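Local coordinates for protein phosphorylated carbohydrates phosphatase TM_1254 (Thermotoga maritima msb8, PDB 3KBB) that dephosphorylates phosphorylated sugars such as erythrose 4-phosphate and fructose 6-phosphate, working with a divalent metal cation, most actively with cobalt, at residues 145-150 and 174-179; 138-143 and 170-175; 16-21 and 76-81. All blocks are in the same frame, centred on the assembly; numbering follows the deposited sequence.

Contact 1: 145-150 and 174-179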
loop_
_atom_site.group_PDB
_atom_site.type_symbol
_atom_site.label_atom_id
_atom_site.label_comp_id
_atom_site.label_asym_id
_atom_site.label_seq_id
_atom_site.Cartn_x
_atom_site.Cartn_y
_atom_site.Cartn_z
ATOM N N ILE A 145 3.727 -7.399 -11.969
ATOM C CA ILE A 145 2.753 -7.646 -10.914
ATOM C C ILE A 145 1.298 -7.596 -11.398
ATOM O O ILE A 145 0.503 -8.453 -11.037
ATOM C CB ILE A 145 3.002 -6.745 -9.695
ATOM C CG1 ILE A 145 2.271 -7.297 -8.456
ATOM C CG2 ILE A 145 2.722 -5.284 -9.983
ATOM C CD1 ILE A 145 2.603 -6.576 -7.183
ATOM N N TYR A 146 0.976 -6.598 -12.228
ATOM C CA TYR A 146 -0.397 -6.530 -12.777
ATOM C C TYR A 146 -0.659 -7.608 -13.814
ATOM O O TYR A 146 -1.771 -8.100 -13.888
ATOM C CB TYR A 146 -0.700 -5.123 -13.322
ATOM C CG TYR A 146 -1.033 -4.238 -12.134
ATOM C CD1 TYR A 146 -2.292 -4.323 -11.493
ATOM C CD2 TYR A 146 -0.095 -3.343 -11.620
ATOM C CE1 TYR A 146 -2.587 -3.547 -10.383
ATOM C CE2 TYR A 146 -0.374 -2.551 -10.500
ATOM C CZ TYR A 146 -1.637 -2.670 -9.882
ATOM O OH TYR A 146 -1.955 -1.917 -8.774
ATOM N N LEU A 147 0.343 -7.950 -14.625
ATOM C CA LEU A 147 0.216 -9.089 -15.581
ATOM C C LEU A 147 -0.107 -10.387 -14.825
ATOM O O LEU A 147 -0.960 -11.184 -15.267
ATOM C CB LEU A 147 1.503 -9.193 -16.440
ATOM C CG LEU A 147 1.684 -8.030 -17.415
ATOM C CD1 LEU A 147 3.164 -8.037 -17.946
ATOM C CD2 LEU A 147 0.665 -8.040 -18.576
ATOM N N LEU A 148 0.536 -10.607 -13.670
ATOM C CA LEU A 148 0.269 -11.812 -12.869
ATOM C C LEU A 148 -1.146 -11.764 -12.253
ATOM O O LEU A 148 -1.853 -12.789 -12.217
ATOM C CB LEU A 148 1.327 -11.964 -11.767
ATOM C CG LEU A 148 1.296 -13.249 -10.902
ATOM C CD1 LEU A 148 1.230 -14.512 -11.765
ATOM C CD2 LEU A 148 2.495 -13.251 -9.915
ATOM N N VAL A 149 -1.570 -10.583 -11.786
ATOM C CA VAL A 149 -2.958 -10.427 -11.294
ATOM C C VAL A 149 -3.955 -10.788 -12.402
ATOM O O VAL A 149 -4.926 -11.536 -12.128
ATOM C CB VAL A 149 -3.261 -8.985 -10.767
ATOM C CG1 VAL A 149 -4.773 -8.851 -10.376
ATOM C CG2 VAL A 149 -2.406 -8.699 -9.528
ATOM N N LEU A 150 -3.730 -10.257 -13.619
ATOM C CA LEU A 150 -4.591 -10.535 -14.782
ATOM C C LEU A 150 -4.602 -12.030 -15.102
ATOM O O LEU A 150 -5.645 -12.599 -15.384
ATOM C CB LEU A 150 -4.189 -9.725 -16.000
ATOM C CG LEU A 150 -4.337 -8.198 -15.861
ATOM C CD1 LEU A 150 -3.704 -7.499 -17.048
ATOM C CD2 LEU A 150 -5.861 -7.950 -15.785
ATOM N N LYS A 174 -0.807 0.585 -16.068
ATOM C CA LYS A 174 -0.912 1.089 -17.455
ATOM C C LYS A 174 -0.066 0.272 -18.457
ATOM O O LYS A 174 -0.543 -0.102 -19.563
ATOM C CB LYS A 174 -0.484 2.554 -17.484
ATOM C CG LYS A 174 -0.865 3.322 -18.748
ATOM C CD LYS A 174 -2.347 3.752 -18.748
ATOM C CE LYS A 174 -2.655 4.612 -20.002
ATOM N NZ LYS A 174 -1.404 5.363 -20.284
ATOM N N SER A 175 1.175 -0.012 -18.071
ATOM C CA SER A 175 2.069 -0.833 -18.905
ATOM C C SER A 175 1.573 -2.255 -19.116
ATOM O O SER A 175 1.902 -2.847 -20.152
ATOM C CB SER A 175 3.509 -0.835 -18.382
ATOM O OG SER A 175 4.079 0.462 -18.477
ATOM N N ALA A 176 0.752 -2.773 -18.188
ATOM C CA ALA A 176 0.107 -4.080 -18.312
ATOM C C ALA A 176 -1.112 -4.025 -19.227
ATOM O O ALA A 176 -1.748 -5.041 -19.440
ATOM C CB ALA A 176 -0.300 -4.616 -16.928
ATOM N N GLY A 177 -1.448 -2.840 -19.732
ATOM C CA GLY A 177 -2.552 -2.664 -20.684
ATOM C C GLY A 177 -3.888 -2.261 -20.086
ATOM O O GLY A 177 -4.901 -2.182 -20.798
ATOM N N ILE A 178 -3.890 -1.962 -18.777
ATOM C CA ILE A 178 -5.089 -1.571 -18.053
ATOM C C ILE A 178 -5.289 -0.047 -18.205
ATOM O O ILE A 178 -4.392 0.749 -17.893
ATOM C CB ILE A 178 -4.973 -1.920 -16.566
ATOM C CG1 ILE A 178 -4.818 -3.444 -16.398
ATOM C CG2 ILE A 178 -6.235 -1.394 -15.768
ATOM C CD1 ILE A 178 -4.447 -3.875 -14.978
ATOM N N GLU A 179 -6.472 0.339 -18.664
ATOM C CA GLU A 179 -6.767 1.778 -18.880
ATOM C C GLU A 179 -7.498 2.447 -17.722
ATOM O O GLU A 179 -7.246 3.627 -17.406
ATOM C CB GLU A 179 -7.522 1.960 -20.196
ATOM C CG GLU A 179 -6.582 1.800 -21.413
ATOM C CD GLU A 179 -5.466 2.828 -21.470
ATOM O OE1 GLU A 179 -5.763 4.044 -21.561
ATOM O OE2 GLU A 179 -4.287 2.419 -21.448
#
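Leu150 N donates to Tyr146 O at 2.9 Å, the i to i+4 bond of helix 144-153; one turn apart, both residues present their side chains to Ala176 and Ile178. The contact belongs to the Rossmann-like core of the HAD fold. Helix 144-153 and the end of helix 167-175 pack against each other beside the parallel sheet, where Tyr146 reaches Val162, and Leu150 and Ile178 both reach Val160. No hydrogen bond joins the two segments; the evidence is apolar. The methyl of Ala176 is central, with CB 3.7 Å from Tyr146 CB and 3.9 Å from Leu147 CD2. Just past helix 167-175, Gly177 turns the chain in a Schellman motif, its N bonded to Lys174 O at 2.9 Å. At Gly177 phi is 95°, where a CB would be pressed against the carbonyl O of Ala176. The turn points Ile178 toward helix 144-153, and its side chain crosses that of Tyr146 at about a right angle, CD1 lying 4.1 Å from Tyr146 CD1. Tyr146 CG stands beside its own backbone N (chi1 -79°); the ring touches Ile178 at CD1, and its hydroxyl end leads away to a hydrogen bond with Glu164. The Tyr146 side chain is also about 5 Å from that of Asp7, the probable nucleophile, so Tyr146 links this packing to the neighbourhood of the active site. At the other end of the cluster, Leu150 CD1 serves two neighbours, the carbonyl O of Ala176 at 3.9 Å and the CD1 methyl of Ile178 at 4.2 Å.

Contact 2: 138-143 and 170-175. With SO4 (sulfate ion), chain D.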
loop_
_atom_site.group_PDB
_atom_site.type_symbol
_atom_site.label_atom_id
_atom_site.label_comp_id
_atom_site.label_asym_id
_atom_site.label_seq_id
_atom_site.Cartn_x
_atom_site.Cartn_y
_atom_site.Cartn_z
ATOM N N ASN A 138 10.540 -8.548 -11.016
ATOM C CA ASN A 138 10.740 -7.091 -11.041
ATOM C C ASN A 138 9.481 -6.402 -10.551
ATOM O O ASN A 138 8.390 -6.727 -11.045
ATOM C CB ASN A 138 11.033 -6.663 -12.469
ATOM C CG ASN A 138 12.329 -7.258 -12.999
ATOM O OD1 ASN A 138 12.347 -7.885 -14.052
ATOM N ND2 ASN A 138 13.403 -7.090 -12.250
ATOM N N GLY A 139 9.616 -5.501 -9.569
ATOM C CA GLY A 139 8.420 -4.867 -8.977
ATOM C C GLY A 139 8.039 -3.591 -9.729
ATOM O O GLY A 139 8.617 -3.270 -10.757
ATOM N N LYS A 140 7.037 -2.884 -9.216
ATOM C CA LYS A 140 6.586 -1.603 -9.830
ATOM C C LYS A 140 7.793 -0.676 -10.062
ATOM O O LYS A 140 8.675 -0.613 -9.169
ATOM C CB LYS A 140 5.570 -0.930 -8.913
ATOM C CG LYS A 140 4.371 -1.783 -8.573
ATOM C CD LYS A 140 3.524 -1.143 -7.477
ATOM C CE LYS A 140 2.373 -2.057 -7.107
ATOM N NZ LYS A 140 1.549 -1.512 -5.989
ATOM N N PRO A 141 7.863 0.049 -11.210
ATOM C CA PRO A 141 6.822 0.223 -12.229
ATOM C C PRO A 141 6.748 -0.844 -13.307
ATOM O O PRO A 141 5.997 -0.680 -14.278
ATOM C CB PRO A 141 7.173 1.593 -12.837
ATOM C CG PRO A 141 8.685 1.599 -12.824
ATOM C CD PRO A 141 9.073 0.843 -11.557
ATOM N N ASP A 142 7.498 -1.939 -13.153
ATOM C CA ASP A 142 7.453 -3.012 -14.159
ATOM C C ASP A 142 5.995 -3.562 -14.137
ATOM O O ASP A 142 5.401 -3.639 -13.052
ATOM C CB ASP A 142 8.467 -4.120 -13.811
ATOM C CG ASP A 142 8.628 -5.149 -14.922
ATOM O OD1 ASP A 142 7.650 -5.857 -15.205
ATOM O OD2 ASP A 142 9.757 -5.283 -15.486
ATOM N N PRO A 143 5.403 -3.851 -15.323
ATOM C CA PRO A 143 4.011 -4.368 -15.320
ATOM C C PRO A 143 3.863 -5.824 -14.810
ATOM O O PRO A 143 2.710 -6.283 -14.657
ATOM C CB PRO A 143 3.615 -4.285 -16.793
ATOM C CG PRO A 143 4.975 -4.423 -17.511
ATOM C CD PRO A 143 5.888 -3.626 -16.694
ATOM N N VAL A 170 0.668 3.152 -10.760
ATOM C CA VAL A 170 -0.099 3.538 -11.951
ATOM C C VAL A 170 0.641 3.198 -13.220
ATOM O O VAL A 170 0.064 2.665 -14.154
ATOM C CB VAL A 170 -0.473 5.041 -11.885
ATOM C CG1 VAL A 170 -1.118 5.482 -13.223
ATOM C CG2 VAL A 170 -1.414 5.306 -10.683
ATOM N N GLU A 171 1.943 3.484 -13.263
ATOM C CA GLU A 171 2.730 3.120 -14.426
ATOM C C GLU A 171 2.678 1.621 -14.715
ATOM O O GLU A 171 2.533 1.213 -15.877
ATOM C CB GLU A 171 4.191 3.551 -14.248
ATOM C CG GLU A 171 4.360 5.082 -14.318
ATOM C CD GLU A 171 5.785 5.550 -13.991
ATOM O OE1 GLU A 171 6.616 4.719 -13.567
ATOM O OE2 GLU A 171 6.050 6.776 -14.118
ATOM N N ALA A 172 2.778 0.817 -13.655
ATOM C CA ALA A 172 2.800 -0.631 -13.810
ATOM C C ALA A 172 1.463 -1.152 -14.396
ATOM O O ALA A 172 1.458 -1.957 -15.372
ATOM C CB ALA A 172 3.107 -1.294 -12.471
ATOM N N ALA A 173 0.355 -0.665 -13.843
ATOM C CA ALA A 173 -0.949 -1.116 -14.328
ATOM C C ALA A 173 -1.148 -0.655 -15.776
ATOM O O ALA A 173 -1.601 -1.424 -16.613
ATOM C CB ALA A 173 -2.090 -0.603 -13.455
ATOM N N LYS A 174 -0.807 0.585 -16.068
ATOM C CA LYS A 174 -0.912 1.089 -17.455
ATOM C C LYS A 174 -0.066 0.272 -18.457
ATOM O O LYS A 174 -0.543 -0.102 -19.563
ATOM C CB LYS A 174 -0.484 2.554 -17.484
ATOM C CG LYS A 174 -0.865 3.322 -18.748
ATOM C CD LYS A 174 -2.347 3.752 -18.748
ATOM C CE LYS A 174 -2.655 4.612 -20.002
ATOM N NZ LYS A 174 -1.404 5.363 -20.284
ATOM N N SER A 175 1.175 -0.012 -18.071
ATOM C CA SER A 175 2.069 -0.833 -18.905
ATOM C C SER A 175 1.573 -2.255 -19.116
ATOM O O SER A 175 1.902 -2.847 -20.152
ATOM C CB SER A 175 3.509 -0.835 -18.382
ATOM O OG SER A 175 4.079 0.462 -18.477
HETATM S S SO4 D . 1.933 -1.606 -1.720
HETATM O O1 SO4 D . 0.612 -2.037 -1.238
HETATM O O2 SO4 D . 2.122 -0.181 -1.467
HETATM O O3 SO4 D . 3.000 -2.255 -0.925
HETATM O O4 SO4 D . 2.154 -1.830 -3.191
HETATM O O HOH W 1 5.969 0.692 -16.479
#
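Pro143 and Ala172 bring their CA atoms to 4.2 Å, close enough for backbone to meet backbone: Ala172 CA makes a CA-H...O contact with Pro141 O at 3.2 Å (130° at the hydrogen), and Pro143 CA makes a longer one with Ala172 O. The Ala172 methyl faces loop carbonyls as well, its CB lying 3.3 Å from Asp142 O. Pro141, entered through a cis peptide bond, lies side by side with Glu171; its CB is 3.3 Å from Glu171 OE1. Pro143 takes the next turn of the helix, its CB 3.8 Å from Ser175 CB. A water bridges loop and helix, donating to Pro141 O at 2.6 Å and hydrogen-bonded to Ser175 OG at 2.8 Å. The loop carries the lysine of the HAD active site: Lys140 forms salt bridges with Glu164 and with Asp7, the probable nucleophile. Its CG packs near the Ala172 methyl, and the chain runs extended beyond CG, carrying NZ away from the helix to donate to sulfate O4 at 2.9 Å. Thr107, Ser108, Thr109 and Asp9 also bind this ion, which probably came from the crystallisation liquor; its site is consistent with that of a substrate phosphate. The CB of Asp142 points away from the helix, CG is anti to the backbone N (chi1 -171°), and OD1 caps Glu144 N at the start of helix 144-153.

Contact 3: 16-21 and 76-81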
loop_
_atom_site.group_PDB
_atom_site.type_symbol
_atom_site.label_atom_id
_atom_site.label_comp_id
_atom_site.label_asym_id
_atom_site.label_seq_id
_atom_site.Cartn_x
_atom_site.Cartn_y
_atom_site.Cartn_z
ATOM N N GLU A 16 1.974 4.527 6.153
ATOM C CA GLU A 16 2.971 5.620 6.085
ATOM C C GLU A 16 2.827 6.578 7.268
ATOM O O GLU A 16 3.837 6.924 7.870
ATOM C CB GLU A 16 2.955 6.362 4.743
ATOM C CG GLU A 16 4.146 7.364 4.539
ATOM C CD GLU A 16 3.872 8.787 5.040
ATOM O OE1 GLU A 16 2.702 9.129 5.336
ATOM O OE2 GLU A 16 4.845 9.572 5.128
ATOM N N PRO A 17 1.593 7.000 7.605
ATOM C CA PRO A 17 1.455 7.949 8.727
ATOM C C PRO A 17 1.880 7.397 10.093
ATOM O O PRO A 17 2.076 8.177 11.024
ATOM C CB PRO A 17 -0.043 8.245 8.758
ATOM C CG PRO A 17 -0.528 7.915 7.416
ATOM C CD PRO A 17 0.277 6.737 6.989
ATOM N N LEU A 18 1.981 6.084 10.220
ATOM C CA LEU A 18 2.384 5.481 11.506
ATOM C C LEU A 18 3.874 5.273 11.647
ATOM O O LEU A 18 4.324 4.793 12.695
ATOM C CB LEU A 18 1.694 4.143 11.729
ATOM C CG LEU A 18 0.153 4.161 11.692
ATOM C CD1 LEU A 18 -0.400 2.750 11.785
ATOM C CD2 LEU A 18 -0.372 5.009 12.798
ATOM N N TYR A 19 4.635 5.569 10.593
ATOM C CA TYR A 19 6.077 5.367 10.659
ATOM C C TYR A 19 6.734 6.253 11.711
ATOM O O TYR A 19 7.681 5.822 12.364
ATOM C CB TYR A 19 6.712 5.574 9.295
ATOM C CG TYR A 19 6.770 4.279 8.533
ATOM C CD1 TYR A 19 5.593 3.619 8.160
ATOM C CD2 TYR A 19 7.989 3.703 8.203
ATOM C CE1 TYR A 19 5.631 2.413 7.472
ATOM C CE2 TYR A 19 8.043 2.480 7.528
ATOM C CZ TYR A 19 6.850 1.859 7.152
ATOM O OH TYR A 19 6.912 0.667 6.478
ATOM N N PHE A 20 6.244 7.484 11.858
ATOM C CA PHE A 20 6.823 8.382 12.853
ATOM C C PHE A 20 6.753 7.754 14.238
ATOM O O PHE A 20 7.781 7.617 14.906
ATOM C CB PHE A 20 6.211 9.791 12.835
ATOM C CG PHE A 20 6.749 10.668 13.930
ATOM C CD1 PHE A 20 8.032 11.216 13.823
ATOM C CD2 PHE A 20 6.016 10.883 15.093
ATOM C CE1 PHE A 20 8.563 12.004 14.861
ATOM C CE2 PHE A 20 6.532 11.660 16.126
ATOM C CZ PHE A 20 7.808 12.208 16.012
ATOM N N GLU A 21 5.555 7.340 14.661
ATOM C CA GLU A 21 5.405 6.705 15.964
ATOM C C GLU A 21 6.275 5.449 16.156
ATOM O O GLU A 21 6.891 5.258 17.223
ATOM C CB GLU A 21 3.922 6.438 16.287
ATOM C CG GLU A 21 3.695 5.810 17.640
ATOM C CD GLU A 21 4.291 6.622 18.791
ATOM O OE1 GLU A 21 4.490 7.858 18.634
ATOM O OE2 GLU A 21 4.518 6.020 19.866
ATOM N N LYS A 76 5.431 -3.569 14.522
ATOM C CA LYS A 76 4.373 -4.539 14.798
ATOM C C LYS A 76 3.404 -4.009 15.833
ATOM O O LYS A 76 2.192 -4.097 15.653
ATOM C CB LYS A 76 4.970 -5.880 15.274
ATOM C CG LYS A 76 5.481 -6.780 14.145
ATOM C CD LYS A 76 4.331 -7.282 13.258
ATOM C CE LYS A 76 4.640 -8.636 12.616
ATOM N NZ LYS A 76 5.824 -8.595 11.711
ATOM N N ARG A 77 3.951 -3.463 16.914
ATOM C CA ARG A 77 3.172 -2.937 18.019
ATOM C C ARG A 77 2.333 -1.755 17.583
ATOM O O ARG A 77 1.133 -1.710 17.868
ATOM C CB ARG A 77 4.093 -2.504 19.150
ATOM C CG ARG A 77 4.806 -3.649 19.840
ATOM C CD ARG A 77 5.506 -3.162 21.100
ATOM N NE ARG A 77 6.684 -3.959 21.441
ATOM C CZ ARG A 77 6.665 -5.108 22.114
ATOM N NH1 ARG A 77 5.515 -5.637 22.530
ATOM N NH2 ARG A 77 7.806 -5.738 22.368
ATOM N N VAL A 78 2.974 -0.799 16.913
ATOM C CA VAL A 78 2.293 0.392 16.443
ATOM C C VAL A 78 1.184 0.001 15.458
ATOM O O VAL A 78 0.052 0.487 15.587
ATOM C CB VAL A 78 3.276 1.436 15.832
ATOM C CG1 VAL A 78 2.533 2.632 15.243
ATOM C CG2 VAL A 78 4.273 1.927 16.902
ATOM N N PHE A 79 1.503 -0.873 14.493
ATOM C CA PHE A 79 0.526 -1.225 13.437
ATOM C C PHE A 79 -0.619 -1.973 14.086
ATOM O O PHE A 79 -1.805 -1.667 13.866
ATOM C CB PHE A 79 1.156 -2.075 12.328
ATOM C CG PHE A 79 2.091 -1.315 11.410
ATOM C CD1 PHE A 79 2.414 0.027 11.633
ATOM C CD2 PHE A 79 2.661 -1.955 10.326
ATOM C CE1 PHE A 79 3.288 0.711 10.793
ATOM C CE2 PHE A 79 3.555 -1.281 9.491
ATOM C CZ PHE A 79 3.856 0.052 9.712
ATOM N N SER A 80 -0.262 -2.933 14.928
ATOM C CA SER A 80 -1.258 -3.676 15.668
ATOM C C SER A 80 -2.177 -2.743 16.452
ATOM O O SER A 80 -3.397 -2.896 16.415
ATOM C CB SER A 80 -0.589 -4.706 16.583
ATOM O OG SER A 80 -1.494 -5.121 17.594
ATOM N N GLU A 81 -1.602 -1.752 17.129
ATOM C CA GLU A 81 -2.403 -0.828 17.937
ATOM C C GLU A 81 -3.226 0.148 17.081
ATOM O O GLU A 81 -4.418 0.365 17.340
ATOM C CB GLU A 81 -1.525 -0.049 18.927
ATOM C CG GLU A 81 -2.324 0.635 20.070
ATOM C CD GLU A 81 -1.578 1.782 20.754
ATOM O OE1 GLU A 81 -0.346 1.663 21.001
ATOM O OE2 GLU A 81 -2.237 2.811 21.042
#
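The Phe79 ring receives Tyr19 CE1 at its edge, close to the ring plane and 3.7 Å from CZ, while Leu18 CB approaches the same ring obliquely. The two aromatic rings meet obliquely, planes at 50° and centroids 6.0 Å apart. Leu18 adds a second touch farther round the ring, its CD1 3.9 Å from Phe79 CD1, and its CB also lies 3.9 Å from Val78 CG1. This is packing within the helical cap domain inserted after the first core strand of the HAD fold, joining the start of helix 19-29 to the last turns of helix 64-82. Glu21 has CG anti to its backbone N (chi1 -179°), which presents that methylene to Val78 CG2 at 4.0 Å; its carboxylate forms salt bridges with Arg24 and Arg25. An alanine in place of Val78 would lack both branch methyls and would probably open a gap beside Leu18 and Glu21, leaving Glu21 CG without its methyl partners and Leu18 CB with Phe79 alone among the contacts described. Arg25 also pairs with Glu81, which ties the two helices by charge, and Tyr19 OH is hydrogen-bonded to Lys75 NZ.

How the contacts relate
Along the chain contact 3 closes before the other two open, and it lies on the opposite side of the chain's centre. Its centre is about 31 Å from that of contact 1 and about 27 Å from that of contact 2, with no touch to either. Contacts 1 and 2 are neighbours, their centres about 7 Å apart. Their first segments follow one another into helix 144-153, and their second segments overlap at Lys174 and Ser175 on helix 167-175. A probable hydrogen bond, Ile178 N to Ala173 O at 3.2 Å, also joins them. Through Lys140 and Tyr146, contacts 1 and 2 approach the active site in the core beside the parallel sheet, whereas contact 3 joins two helices of the separate cap.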